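Local coordinates for cystalysin (Treponema denticola, PDB 1C7N), which is a pyridoxal-5'-phosphate-dependent protein of the class I and II aminotransferase family, built as a dimer of two identical subunits, at residues W78-H83 with H206-I210; S237-N241 with K290-G294; P315-A319 with I330-L335; H339-E343 with D355-I359. All coordinates share one frame; numbering follows the deposited sequence.

Contact 1: W78-H83 with H206-I210. With PLP (pyridoxal-5'-phosphate), chain I.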
loop_
_atom_site.group_PDB
_atom_site.type_symbol
_atom_site.label_atom_id
_atom_site.label_comp_id
_atom_site.label_asym_id
_atom_site.label_seq_id
_atom_site.Cartn_x
_atom_site.Cartn_y
_atom_site.Cartn_z
ATOM N N TRP A 78 -22.790 -4.102 0.998
ATOM C CA TRP A 78 -22.487 -4.391 2.399
ATOM C C TRP A 78 -22.990 -3.252 3.295
ATOM O O TRP A 78 -23.604 -3.490 4.331
ATOM C CB TRP A 78 -20.976 -4.595 2.583
ATOM C CG TRP A 78 -20.546 -4.917 3.999
ATOM C CD1 TRP A 78 -20.078 -4.041 4.936
ATOM C CD2 TRP A 78 -20.510 -6.213 4.609
ATOM N NE1 TRP A 78 -19.746 -4.713 6.092
ATOM C CE2 TRP A 78 -20.002 -6.046 5.919
ATOM C CE3 TRP A 78 -20.857 -7.501 4.177
ATOM C CZ2 TRP A 78 -19.827 -7.120 6.799
ATOM C CZ3 TRP A 78 -20.682 -8.569 5.054
ATOM C CH2 TRP A 78 -20.172 -8.370 6.348
ATOM N N MET A 79 -22.749 -2.011 2.888
ATOM C CA MET A 79 -23.200 -0.875 3.685
ATOM C C MET A 79 -24.718 -0.868 3.820
ATOM O O MET A 79 -25.248 -0.521 4.875
ATOM C CB MET A 79 -22.746 0.446 3.069
ATOM C CG MET A 79 -21.242 0.583 2.939
ATOM S SD MET A 79 -20.346 0.068 4.429
ATOM C CE MET A 79 -18.708 -0.153 3.727
ATOM N N LYS A 80 -25.412 -1.255 2.752
ATOM C CA LYS A 80 -26.871 -1.277 2.770
ATOM C C LYS A 80 -27.428 -2.369 3.668
ATOM O O LYS A 80 -28.136 -2.087 4.628
ATOM C CB LYS A 80 -27.432 -1.472 1.357
ATOM C CG LYS A 80 -28.951 -1.592 1.339
ATOM C CD LYS A 80 -29.501 -1.889 -0.046
ATOM C CE LYS A 80 -31.012 -2.094 0.008
ATOM N NZ LYS A 80 -31.689 -0.956 0.697
ATOM N N ASP A 81 -27.105 -3.617 3.348
ATOM C CA ASP A 81 -27.588 -4.760 4.115
ATOM C C ASP A 81 -27.147 -4.781 5.578
ATOM O O ASP A 81 -27.934 -5.102 6.462
ATOM C CB ASP A 81 -27.142 -6.064 3.448
ATOM C CG ASP A 81 -27.578 -6.163 1.992
ATOM O OD1 ASP A 81 -28.486 -5.413 1.579
ATOM O OD2 ASP A 81 -27.017 -7.005 1.261
ATOM N N ARG A 82 -25.890 -4.435 5.832
ATOM C CA ARG A 82 -25.349 -4.463 7.184
ATOM C C ARG A 82 -25.539 -3.208 8.024
ATOM O O ARG A 82 -25.590 -3.289 9.251
ATOM C CB ARG A 82 -23.858 -4.801 7.128
ATOM C CG ARG A 82 -23.569 -6.243 6.782
ATOM C CD ARG A 82 -23.645 -7.115 8.023
ATOM N NE ARG A 82 -23.535 -8.535 7.707
ATOM C CZ ARG A 82 -23.189 -9.472 8.584
ATOM N NH1 ARG A 82 -22.913 -9.141 9.840
ATOM N NH2 ARG A 82 -23.122 -10.742 8.203
ATOM N N HIS A 83 -25.645 -2.049 7.382
ATOM C CA HIS A 83 -25.789 -0.814 8.139
ATOM C C HIS A 83 -26.890 0.162 7.722
ATOM O O HIS A 83 -26.880 1.313 8.157
ATOM C CB HIS A 83 -24.442 -0.081 8.163
ATOM C CG HIS A 83 -23.335 -0.877 8.783
ATOM N ND1 HIS A 83 -22.485 -1.675 8.046
ATOM C CD2 HIS A 83 -22.962 -1.025 10.075
ATOM C CE1 HIS A 83 -21.634 -2.277 8.859
ATOM N NE2 HIS A 83 -21.902 -1.899 10.095
ATOM N N HIS A 206 -14.275 -0.653 13.129
ATOM C CA HIS A 206 -14.810 -1.720 13.969
ATOM C C HIS A 206 -16.328 -1.833 13.861
ATOM O O HIS A 206 -16.948 -2.511 14.685
ATOM C CB HIS A 206 -14.495 -1.475 15.449
ATOM C CG HIS A 206 -13.039 -1.503 15.792
ATOM N ND1 HIS A 206 -12.252 -0.371 15.797
ATOM C CD2 HIS A 206 -12.244 -2.516 16.210
ATOM C CE1 HIS A 206 -11.038 -0.685 16.212
ATOM N NE2 HIS A 206 -11.006 -1.980 16.468
ATOM N N PHE A 207 -16.950 -1.200 12.870
ATOM C CA PHE A 207 -18.410 -1.258 12.845
ATOM C C PHE A 207 -19.106 -2.596 12.572
ATOM O O PHE A 207 -20.327 -2.677 12.697
ATOM C CB PHE A 207 -19.009 -0.118 11.976
ATOM C CG PHE A 207 -18.875 -0.298 10.479
ATOM C CD1 PHE A 207 -19.451 0.643 9.623
ATOM C CD2 PHE A 207 -18.201 -1.375 9.922
ATOM C CE1 PHE A 207 -19.356 0.514 8.232
ATOM C CE2 PHE A 207 -18.102 -1.513 8.531
ATOM C CZ PHE A 207 -18.681 -0.567 7.689
ATOM N N ASP A 208 -18.353 -3.645 12.238
ATOM C CA ASP A 208 -18.966 -4.960 12.019
ATOM C C ASP A 208 -18.780 -5.834 13.253
ATOM O O ASP A 208 -19.353 -6.921 13.342
ATOM C CB ASP A 208 -18.341 -5.702 10.833
ATOM C CG ASP A 208 -18.502 -4.966 9.529
ATOM O OD1 ASP A 208 -19.629 -4.533 9.220
ATOM O OD2 ASP A 208 -17.495 -4.832 8.803
ATOM N N LEU A 209 -17.964 -5.367 14.195
ATOM C CA LEU A 209 -17.682 -6.122 15.413
ATOM C C LEU A 209 -18.464 -5.570 16.596
ATOM O O LEU A 209 -17.906 -4.931 17.496
ATOM C CB LEU A 209 -16.172 -6.098 15.693
ATOM C CG LEU A 209 -15.337 -6.789 14.604
ATOM C CD1 LEU A 209 -13.888 -6.334 14.667
ATOM C CD2 LEU A 209 -15.437 -8.295 14.756
ATOM N N ILE A 210 -19.768 -5.832 16.580
ATOM C CA ILE A 210 -20.680 -5.369 17.622
ATOM C C ILE A 210 -21.155 -6.546 18.468
ATOM O O ILE A 210 -21.499 -7.601 17.933
ATOM C CB ILE A 210 -21.919 -4.685 16.997
ATOM C CG1 ILE A 210 -21.475 -3.632 15.977
ATOM C CG2 ILE A 210 -22.777 -4.050 18.088
ATOM C CD1 ILE A 210 -20.606 -2.531 16.557
HETATM N N1 PLP I . -8.531 2.670 13.379
HETATM C C2 PLP I . -8.751 2.053 14.626
HETATM C C2A PLP I . -9.640 2.830 15.580
HETATM C C3 PLP I . -8.183 0.713 14.795
HETATM O O3 PLP I . -8.330 0.233 16.031
HETATM C C4 PLP I . -7.504 0.099 13.716
HETATM C C4A PLP I . -7.007 -1.273 13.810
HETATM C C5 PLP I . -7.374 0.858 12.432
HETATM C C6 PLP I . -7.866 2.125 12.309
HETATM C C5A PLP I . -6.977 0.033 11.210
HETATM O O4P PLP I . -5.893 0.337 10.426
HETATM P P PLP I . -5.767 -0.635 9.129
HETATM O O1P PLP I . -4.405 -0.362 8.678
HETATM O O2P PLP I . -6.808 -0.200 8.113
HETATM O O3P PLP I . -5.954 -2.038 9.514
#
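The C-terminal part of helix 69-83 faces a type I beta turn from His206 to Leu209, with the backbones closest at His83 and Phe207, whose CA atoms are 8.8 Å apart. The two rings of that pair lie face to face, their centroids 3.9 Å apart and their planes inclined by 19°, so that His83 CE1 sits over the centre of the phenyl ring. The imidazole is also held from its edge: NE2 donates an almost straight hydrogen bond of 3.1 Å to Phe207 O, arriving from above the carbonyl plane. Phe207 CG lies between its own backbone N and carbonyl carbon (chi1 75°), which turns the ring back under the imidazole. The turn follows strand 199-203 of the large mixed sheet, and it begins at His206, a residue of the pyridoxal-5'-phosphate pocket, as expected for the cofactor-binding domain of this fold. Met79 SD makes a Met-aromatic contact at the phenyl edge, 3.7 Å from Phe207 CZ. Beside it, Trp78 NE1 donates a bent bond (137°) to Asp208 OD1 at 3.1 Å, the indole and carboxylate planes standing nearly perpendicular. The other carboxylate oxygen, OD2, is hydrogen-bonded to Thr239 OG1.

Contact 2: S237-N241 with K290-G294; sequences SKTFN and KWLDG. With PLP (pyridoxal-5'-phosphate), chain I.
The short helix 237-240 carries the lysine that holds the cofactor, and this contact packs the side of that helix remote from the cofactor against the early part of helix 289-313. Across the interface the closest backbones are those of Phe240 and Leu292, with CA atoms 7.3 Å apart, and no hydrogen bond joins the segments. Thr239 CG2 meets both methyls of Leu292, CD2 at 3.6 Å and CD1 at 3.7 Å. With this methyl anti to the backbone N, the Thr239 hydroxyl is turned to the other side, toward the turn that holds Asp208, which separates the apolar and polar branches of one side chain. The Phe240 and Trp291 side chains run antiparallel alongside each other, Phe240 CD2 coming within 4.0 Å of Trp291 CE3, while Thr239 CG2 also lies over one face of the phenyl ring. The six-membered part of the indole points its edge at the backbone: Trp291 CZ3 is 3.6 Å from Thr239 O, a buried carbonyl for which the model contains no hydrogen-bond partner. Tyr3 and Phe5 meet the same indole from the N-terminal region. At the other end of the short helix, Lys238 NZ is bonded covalently to PLP C4A at 1.3 Å, and Ser237 OG gives a weak hydrogen bond to phosphate oxygen PLP O3P. Asn241, with positive phi, closes the helix in a Schellman motif. A cofactor joined through its C4A to a lysine is the internal aldimine site typical of fold-type I pyridoxal-phosphate proteins.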
loop_
_atom_site.group_PDB
_atom_site.type_symbol
_atom_site.label_atom_id
_atom_site.label_comp_id
_atom_site.label_asym_id
_atom_site.label_seq_id
_atom_site.Cartn_x
_atom_site.Cartn_y
_atom_site.Cartn_z
ATOM N N SER A 237 -10.568 -5.198 7.122
ATOM C CA SER A 237 -9.416 -5.697 7.891
ATOM C C SER A 237 -9.636 -6.129 9.340
ATOM O O SER A 237 -9.225 -7.227 9.724
ATOM C CB SER A 237 -8.259 -4.686 7.831
ATOM O OG SER A 237 -8.680 -3.378 8.158
ATOM N N LYS A 238 -10.241 -5.281 10.164
ATOM C CA LYS A 238 -10.473 -5.674 11.548
ATOM C C LYS A 238 -11.528 -6.781 11.603
ATOM O O LYS A 238 -11.387 -7.765 12.338
ATOM C CB LYS A 238 -10.926 -4.468 12.378
ATOM C CG LYS A 238 -9.770 -3.612 12.874
ATOM C CD LYS A 238 -8.939 -4.381 13.906
ATOM C CE LYS A 238 -7.672 -3.632 14.355
ATOM N NZ LYS A 238 -7.869 -2.188 14.221
ATOM N N THR A 239 -12.571 -6.630 10.796
ATOM C CA THR A 239 -13.660 -7.605 10.755
ATOM C C THR A 239 -13.221 -9.029 10.409
ATOM O O THR A 239 -13.613 -9.987 11.078
ATOM C CB THR A 239 -14.735 -7.188 9.730
ATOM O OG1 THR A 239 -15.108 -5.822 9.952
ATOM C CG2 THR A 239 -15.975 -8.082 9.854
ATOM N N PHE A 240 -12.401 -9.173 9.370
ATOM C CA PHE A 240 -11.979 -10.502 8.929
ATOM C C PHE A 240 -10.504 -10.851 9.136
ATOM O O PHE A 240 -9.978 -11.784 8.519
ATOM C CB PHE A 240 -12.363 -10.681 7.458
ATOM C CG PHE A 240 -13.830 -10.460 7.190
ATOM C CD1 PHE A 240 -14.297 -9.224 6.756
ATOM C CD2 PHE A 240 -14.752 -11.485 7.406
ATOM C CE1 PHE A 240 -15.663 -9.011 6.539
ATOM C CE2 PHE A 240 -16.117 -11.281 7.195
ATOM C CZ PHE A 240 -16.571 -10.043 6.760
ATOM N N ASN A 241 -9.842 -10.099 10.012
ATOM C CA ASN A 241 -8.436 -10.336 10.333
ATOM C C ASN A 241 -7.513 -10.286 9.112
ATOM O O ASN A 241 -6.655 -11.161 8.932
ATOM C CB ASN A 241 -8.308 -11.694 11.043
ATOM C CG ASN A 241 -6.952 -11.898 11.686
ATOM O OD1 ASN A 241 -6.230 -10.944 11.966
ATOM N ND2 ASN A 241 -6.606 -13.155 11.944
ATOM N N LYS A 290 -21.120 -16.058 7.709
ATOM C CA LYS A 290 -21.298 -17.080 8.742
ATOM C C LYS A 290 -20.077 -17.167 9.647
ATOM O O LYS A 290 -20.195 -17.423 10.844
ATOM C CB LYS A 290 -21.532 -18.458 8.119
ATOM C CG LYS A 290 -22.729 -18.573 7.191
ATOM C CD LYS A 290 -24.045 -18.342 7.895
ATOM C CE LYS A 290 -25.197 -18.820 7.016
ATOM N NZ LYS A 290 -25.076 -18.318 5.615
ATOM N N TRP A 291 -18.895 -16.978 9.067
ATOM C CA TRP A 291 -17.674 -17.043 9.849
ATOM C C TRP A 291 -17.679 -15.904 10.866
ATOM O O TRP A 291 -17.339 -16.099 12.032
ATOM C CB TRP A 291 -16.448 -16.935 8.938
ATOM C CG TRP A 291 -15.158 -16.933 9.693
ATOM C CD1 TRP A 291 -14.409 -18.017 10.060
ATOM C CD2 TRP A 291 -14.484 -15.783 10.208
ATOM N NE1 TRP A 291 -13.303 -17.605 10.777
ATOM C CE2 TRP A 291 -13.330 -16.238 10.881
ATOM C CE3 TRP A 291 -14.747 -14.406 10.169
ATOM C CZ2 TRP A 291 -12.439 -15.363 11.511
ATOM C CZ3 TRP A 291 -13.860 -13.542 10.793
ATOM C CH2 TRP A 291 -12.719 -14.027 11.454
ATOM N N LEU A 292 -18.081 -14.717 10.421
ATOM C CA LEU A 292 -18.138 -13.552 11.296
ATOM C C LEU A 292 -19.104 -13.769 12.465
ATOM O O LEU A 292 -18.828 -13.337 13.588
ATOM C CB LEU A 292 -18.556 -12.311 10.498
ATOM C CG LEU A 292 -18.687 -11.006 11.286
ATOM C CD1 LEU A 292 -17.388 -10.716 12.033
ATOM C CD2 LEU A 292 -19.012 -9.872 10.335
ATOM N N ASP A 293 -20.234 -14.426 12.207
ATOM C CA ASP A 293 -21.207 -14.688 13.268
ATOM C C ASP A 293 -20.560 -15.556 14.337
ATOM O O ASP A 293 -20.701 -15.301 15.536
ATOM C CB ASP A 293 -22.451 -15.413 12.730
ATOM C CG ASP A 293 -23.270 -14.556 11.783
ATOM O OD1 ASP A 293 -23.338 -13.327 11.989
ATOM O OD2 ASP A 293 -23.865 -15.121 10.839
ATOM N N GLY A 294 -19.854 -16.590 13.891
ATOM C CA GLY A 294 -19.186 -17.484 14.818
ATOM C C GLY A 294 -18.076 -16.790 15.587
ATOM O O GLY A 294 -17.863 -17.068 16.773
HETATM N N1 PLP I . -8.531 2.670 13.379
HETATM C C2 PLP I . -8.751 2.053 14.626
HETATM C C2A PLP I . -9.640 2.830 15.580
HETATM C C3 PLP I . -8.183 0.713 14.795
HETATM O O3 PLP I . -8.330 0.233 16.031
HETATM C C4 PLP I . -7.504 0.099 13.716
HETATM C C4A PLP I . -7.007 -1.273 13.810
HETATM C C5 PLP I . -7.374 0.858 12.432
HETATM C C6 PLP I . -7.866 2.125 12.309
HETATM C C5A PLP I . -6.977 0.033 11.210
HETATM O O4P PLP I . -5.893 0.337 10.426
HETATM P P PLP I . -5.767 -0.635 9.129
HETATM O O1P PLP I . -4.405 -0.362 8.678
HETATM O O2P PLP I . -6.808 -0.200 8.113
HETATM O O3P PLP I . -5.954 -2.038 9.514
#

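Contact 3: P315-A319 with I330-L335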
loop_
_atom_site.group_PDB
_atom_site.type_symbol
_atom_site.label_atom_id
_atom_site.label_comp_id
_atom_site.label_asym_id
_atom_site.label_seq_id
_atom_site.Cartn_x
_atom_site.Cartn_y
_atom_site.Cartn_z
ATOM N N PRO A 315 -11.716 -9.590 42.642
ATOM C CA PRO A 315 -12.876 -8.692 42.604
ATOM C C PRO A 315 -12.606 -7.194 42.471
ATOM O O PRO A 315 -13.448 -6.459 41.953
ATOM C CB PRO A 315 -13.598 -9.005 43.917
ATOM C CG PRO A 315 -13.220 -10.389 44.209
ATOM C CD PRO A 315 -11.763 -10.424 43.856
ATOM N N GLU A 316 -11.452 -6.733 42.944
ATOM C CA GLU A 316 -11.143 -5.310 42.877
ATOM C C GLU A 316 -10.787 -4.855 41.467
ATOM O O GLU A 316 -10.802 -3.662 41.170
ATOM C CB GLU A 316 -10.009 -4.949 43.852
ATOM C CG GLU A 316 -8.600 -5.394 43.454
ATOM C CD GLU A 316 -8.319 -6.860 43.731
ATOM O OE1 GLU A 316 -7.131 -7.249 43.677
ATOM O OE2 GLU A 316 -9.270 -7.627 43.996
ATOM N N ILE A 317 -10.462 -5.807 40.606
ATOM C CA ILE A 317 -10.131 -5.502 39.214
ATOM C C ILE A 317 -11.439 -5.673 38.446
ATOM O O ILE A 317 -12.124 -6.678 38.608
ATOM C CB ILE A 317 -9.078 -6.486 38.681
ATOM C CG1 ILE A 317 -7.832 -6.430 39.567
ATOM C CG2 ILE A 317 -8.725 -6.142 37.237
ATOM C CD1 ILE A 317 -6.759 -7.422 39.189
ATOM N N LYS A 318 -11.792 -4.693 37.620
ATOM C CA LYS A 318 -13.047 -4.751 36.872
ATOM C C LYS A 318 -12.878 -4.915 35.360
ATOM O O LYS A 318 -12.137 -4.163 34.730
ATOM C CB LYS A 318 -13.863 -3.484 37.136
ATOM C CG LYS A 318 -14.079 -3.144 38.608
ATOM C CD LYS A 318 -14.877 -4.221 39.316
ATOM C CE LYS A 318 -15.378 -3.750 40.670
ATOM N NZ LYS A 318 -14.271 -3.309 41.551
ATOM N N ALA A 319 -13.581 -5.892 34.790
ATOM C CA ALA A 319 -13.546 -6.144 33.353
ATOM C C ALA A 319 -14.992 -6.151 32.854
ATOM O O ALA A 319 -15.594 -7.208 32.677
ATOM C CB ALA A 319 -12.879 -7.490 33.059
ATOM N N ILE A 330 -9.889 -3.350 30.761
ATOM C CA ILE A 330 -9.810 -3.824 32.137
ATOM C C ILE A 330 -9.235 -2.775 33.080
ATOM O O ILE A 330 -8.137 -2.265 32.870
ATOM C CB ILE A 330 -8.947 -5.095 32.232
ATOM C CG1 ILE A 330 -9.433 -6.130 31.214
ATOM C CG2 ILE A 330 -9.049 -5.686 33.635
ATOM C CD1 ILE A 330 -8.525 -7.315 31.069
ATOM N N ASP A 331 -9.985 -2.482 34.136
ATOM C CA ASP A 331 -9.596 -1.491 35.132
ATOM C C ASP A 331 -8.779 -2.103 36.273
ATOM O O ASP A 331 -9.330 -2.748 37.164
ATOM C CB ASP A 331 -10.863 -0.828 35.675
ATOM C CG ASP A 331 -10.581 0.210 36.740
ATOM O OD1 ASP A 331 -9.397 0.485 37.030
ATOM O OD2 ASP A 331 -11.561 0.758 37.284
ATOM N N PHE A 332 -7.464 -1.892 36.240
ATOM C CA PHE A 332 -6.565 -2.419 37.269
ATOM C C PHE A 332 -6.186 -1.368 38.312
ATOM O O PHE A 332 -5.324 -1.611 39.151
ATOM C CB PHE A 332 -5.259 -2.935 36.647
ATOM C CG PHE A 332 -5.355 -4.310 36.039
ATOM C CD1 PHE A 332 -5.840 -4.485 34.748
ATOM C CD2 PHE A 332 -4.912 -5.430 36.747
ATOM C CE1 PHE A 332 -5.878 -5.759 34.166
ATOM C CE2 PHE A 332 -4.945 -6.705 36.176
ATOM C CZ PHE A 332 -5.429 -6.868 34.882
ATOM N N ARG A 333 -6.820 -0.207 38.255
ATOM C CA ARG A 333 -6.501 0.877 39.179
ATOM C C ARG A 333 -6.459 0.501 40.662
ATOM O O ARG A 333 -5.705 1.100 41.432
ATOM C CB ARG A 333 -7.468 2.049 38.966
ATOM C CG ARG A 333 -7.151 2.877 37.729
ATOM C CD ARG A 333 -8.157 3.993 37.521
ATOM N NE ARG A 333 -9.486 3.468 37.227
ATOM C CZ ARG A 333 -10.559 4.226 37.034
ATOM N NH1 ARG A 333 -10.462 5.546 37.108
ATOM N NH2 ARG A 333 -11.725 3.667 36.755
ATOM N N ALA A 334 -7.245 -0.492 41.065
ATOM C CA ALA A 334 -7.273 -0.902 42.471
ATOM C C ALA A 334 -5.971 -1.559 42.924
ATOM O O ALA A 334 -5.759 -1.770 44.121
ATOM C CB ALA A 334 -8.447 -1.842 42.724
ATOM N N LEU A 335 -5.105 -1.894 41.972
ATOM C CA LEU A 335 -3.826 -2.506 42.308
ATOM C C LEU A 335 -2.877 -1.451 42.864
ATOM O O LEU A 335 -1.859 -1.780 43.469
ATOM C CB LEU A 335 -3.185 -3.153 41.076
ATOM C CG LEU A 335 -3.717 -4.511 40.615
ATOM C CD1 LEU A 335 -2.883 -5.007 39.452
ATOM C CD2 LEU A 335 -3.650 -5.503 41.760
HETATM O O HOH W 1 -9.448 -1.782 39.673
#
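Ile317 lies against Phe332 where the loop after helix 289-313 pairs with the end of strand 327-331, an outer strand of a small three-stranded antiparallel sheet. From CB, which faces Asp331 O, the Ile317 side chain divides. Its CG2, anti to the backbone N (the CG1 branch has chi1 -57°), comes within 3.4 Å of Asp331 O, sits over the centre of the Phe332 ring in a CH-pi contact, 3.8 Å from the centroid, and also meets Ile330 CG2 at 3.6 Å. The other branch runs through CG1, which passes near Phe332 CD2, to CD1, whose closest approach is 3.6 Å to Phe332 CE2; Leu335 lies just beyond. Phe310 of helix 289-313 also packs on Ile317, while Met342 and Met346 of helix 339-350 touch Phe332. Beside this apolar patch a single antiparallel, hydrogen-bonded pair joins the backbones: Asp331 N reaches Lys318 O at 2.8 Å, and Lys318 N returns a longer bond to Asp331 O. The Asp331 side chain turns to its own segment, forming an Asx turn with Arg333 N and a side-on salt bridge with the guanidinium. One water donates to Glu316 O and to Asp331 O, the latter at 2.7 Å, and accepts from Ala334 N.

Contact 4: H339-E343 with D355-I359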
loop_
_atom_site.group_PDB
_atom_site.type_symbol
_atom_site.label_atom_id
_atom_site.label_comp_id
_atom_site.label_asym_id
_atom_site.label_seq_id
_atom_site.Cartn_x
_atom_site.Cartn_y
_atom_site.Cartn_z
ATOM N N HIS A 339 1.429 3.154 35.917
ATOM C CA HIS A 339 1.481 2.417 34.658
ATOM C C HIS A 339 2.795 1.750 34.270
ATOM O O HIS A 339 2.776 0.704 33.626
ATOM C CB HIS A 339 0.954 3.264 33.485
ATOM C CG HIS A 339 1.705 4.536 33.245
ATOM N ND1 HIS A 339 1.521 5.667 34.011
ATOM C CD2 HIS A 339 2.594 4.874 32.281
ATOM C CE1 HIS A 339 2.258 6.649 33.526
ATOM N NE2 HIS A 339 2.919 6.195 32.475
ATOM N N LYS A 340 3.932 2.326 34.651
ATOM C CA LYS A 340 5.209 1.705 34.309
ATOM C C LYS A 340 5.381 0.404 35.090
ATOM O O LYS A 340 5.834 -0.605 34.543
ATOM C CB LYS A 340 6.376 2.654 34.608
ATOM C CG LYS A 340 6.308 3.972 33.851
ATOM C CD LYS A 340 6.115 3.767 32.351
ATOM C CE LYS A 340 7.273 3.007 31.728
ATOM N NZ LYS A 340 7.110 2.868 30.245
ATOM N N ALA A 341 5.010 0.427 36.369
ATOM C CA ALA A 341 5.114 -0.758 37.211
ATOM C C ALA A 341 4.164 -1.851 36.711
ATOM O O ALA A 341 4.510 -3.034 36.719
ATOM C CB ALA A 341 4.788 -0.402 38.672
ATOM N N MET A 342 2.966 -1.449 36.291
ATOM C CA MET A 342 1.969 -2.393 35.790
ATOM C C MET A 342 2.519 -3.122 34.575
ATOM O O MET A 342 2.503 -4.352 34.505
ATOM C CB MET A 342 0.679 -1.661 35.395
ATOM C CG MET A 342 -0.150 -1.155 36.571
ATOM S SD MET A 342 -1.613 -0.235 36.025
ATOM C CE MET A 342 -2.520 -1.564 35.197
ATOM N N GLU A 343 3.008 -2.336 33.623
ATOM C CA GLU A 343 3.577 -2.841 32.383
ATOM C C GLU A 343 4.676 -3.857 32.670
ATOM O O GLU A 343 4.718 -4.933 32.077
ATOM C CB GLU A 343 4.135 -1.661 31.591
ATOM C CG GLU A 343 4.782 -2.006 30.272
ATOM C CD GLU A 343 5.171 -0.758 29.523
ATOM O OE1 GLU A 343 6.029 -0.006 30.029
ATOM O OE2 GLU A 343 4.608 -0.518 28.438
ATOM N N ASP A 355 -2.278 -4.362 25.697
ATOM C CA ASP A 355 -1.897 -3.123 25.067
ATOM C C ASP A 355 -2.100 -2.242 26.293
ATOM O O ASP A 355 -3.234 -1.951 26.680
ATOM C CB ASP A 355 -2.840 -2.766 23.924
ATOM C CG ASP A 355 -2.137 -2.796 22.576
ATOM O OD1 ASP A 355 -1.293 -3.697 22.377
ATOM O OD2 ASP A 355 -2.420 -1.930 21.719
ATOM N N GLU A 356 -0.997 -1.879 26.944
ATOM C CA GLU A 356 -1.057 -1.080 28.164
ATOM C C GLU A 356 -1.949 0.135 27.992
ATOM O O GLU A 356 -1.810 0.895 27.035
ATOM C CB GLU A 356 0.353 -0.672 28.605
ATOM C CG GLU A 356 1.287 -1.865 28.836
ATOM C CD GLU A 356 0.890 -2.729 30.027
ATOM O OE1 GLU A 356 1.082 -3.959 29.960
ATOM O OE2 GLU A 356 0.400 -2.188 31.037
ATOM N N GLY A 357 -2.869 0.307 28.937
ATOM C CA GLY A 357 -3.817 1.404 28.879
ATOM C C GLY A 357 -3.266 2.788 28.620
ATOM O O GLY A 357 -3.861 3.554 27.859
ATOM N N TYR A 358 -2.127 3.113 29.225
ATOM C CA TYR A 358 -1.551 4.447 29.075
ATOM C C TYR A 358 -1.171 4.869 27.658
ATOM O O TYR A 358 -1.082 6.067 27.375
ATOM C CB TYR A 358 -0.337 4.607 30.007
ATOM C CG TYR A 358 0.946 3.954 29.536
ATOM C CD1 TYR A 358 1.877 4.671 28.788
ATOM C CD2 TYR A 358 1.238 2.628 29.853
ATOM C CE1 TYR A 358 3.073 4.088 28.371
ATOM C CE2 TYR A 358 2.429 2.030 29.440
ATOM C CZ TYR A 358 3.343 2.770 28.700
ATOM O OH TYR A 358 4.536 2.209 28.307
ATOM N N ILE A 359 -0.958 3.912 26.762
ATOM C CA ILE A 359 -0.578 4.274 25.401
ATOM C C ILE A 359 -1.717 4.947 24.642
ATOM O O ILE A 359 -1.496 5.553 23.592
ATOM C CB ILE A 359 -0.086 3.048 24.595
ATOM C CG1 ILE A 359 -1.259 2.126 24.248
ATOM C CG2 ILE A 359 0.965 2.301 25.396
ATOM C CD1 ILE A 359 -0.860 0.927 23.400
HETATM O O HOH W 2 0.351 0.254 31.985
#
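His339, in the first turn of helix 339-350, lays its imidazole across Tyr358, CD2 standing 3.3 Å from Tyr358 CG over one face of the phenol ring. Their planes are inclined by 41°. His339 CG lies between the backbone N and the carbonyl carbon (chi1 60°), and Tyr358 adopts the same kind of first torsion (chi1 78°); each ring is thereby swung to the other. On the far side of the phenol, Ile359 CG2 covers the centre of the opposite face. Lys340 starts out from the helix pointing away from Tyr358, but bends at its second and third torsions and brings NZ back to a salt bridge with Glu343 OE1 at 3.1 Å, with a weak bond to Tyr358 OH. Met342 adds a marginal contact to Glu356 and also touches Met337. Glu343, extended with CG anti to the backbone N, reaches the phenol with its other oxygen: Tyr358 OH donates to Glu343 OE2 at 2.7 Å, on the syn side of a carboxylate steeply inclined to the ring. The lysine and the hydroxyl thus hold one oxygen each, which fixes the rotation of the carboxylate. Behind it, Glu356 packs along the Glu343 chain, with Glu356 OE2 3.5 Å from Glu343 CA. A water links Glu356 OE2, at 2.6 Å, to His339 O. The first turn of helix 339-350 thus packs on Glu356 at the end of strand 355-356 and on Tyr358 in the 3-10 turn 357-359 that follows, beside the small three-stranded antiparallel sheet of this aminotransferase fold.

Overall arrangement
The contacts follow one another along the chain in series and fall into two groups. Contacts 1 and 2, with centres 11 Å apart, share the surroundings of pyridoxal-5'-phosphate: the turn after strand 199-203 and helix 237-240 meet directly and join helices 69-83 and 289-313 to the cofactor site. Contacts 3 and 4 lie 13 Å apart, centre to centre, and belong to the small antiparallel sheet, at its outer strands 327-331 and 355-356, where Phe332 CB packs on Met342 CE at 3.4 Å. About 30 Å separates the centres of contacts 2 and 3, yet helix 289-313 carries half of contact 2 and leads into the loop of contact 3, connecting the cofactor region with the small sheet.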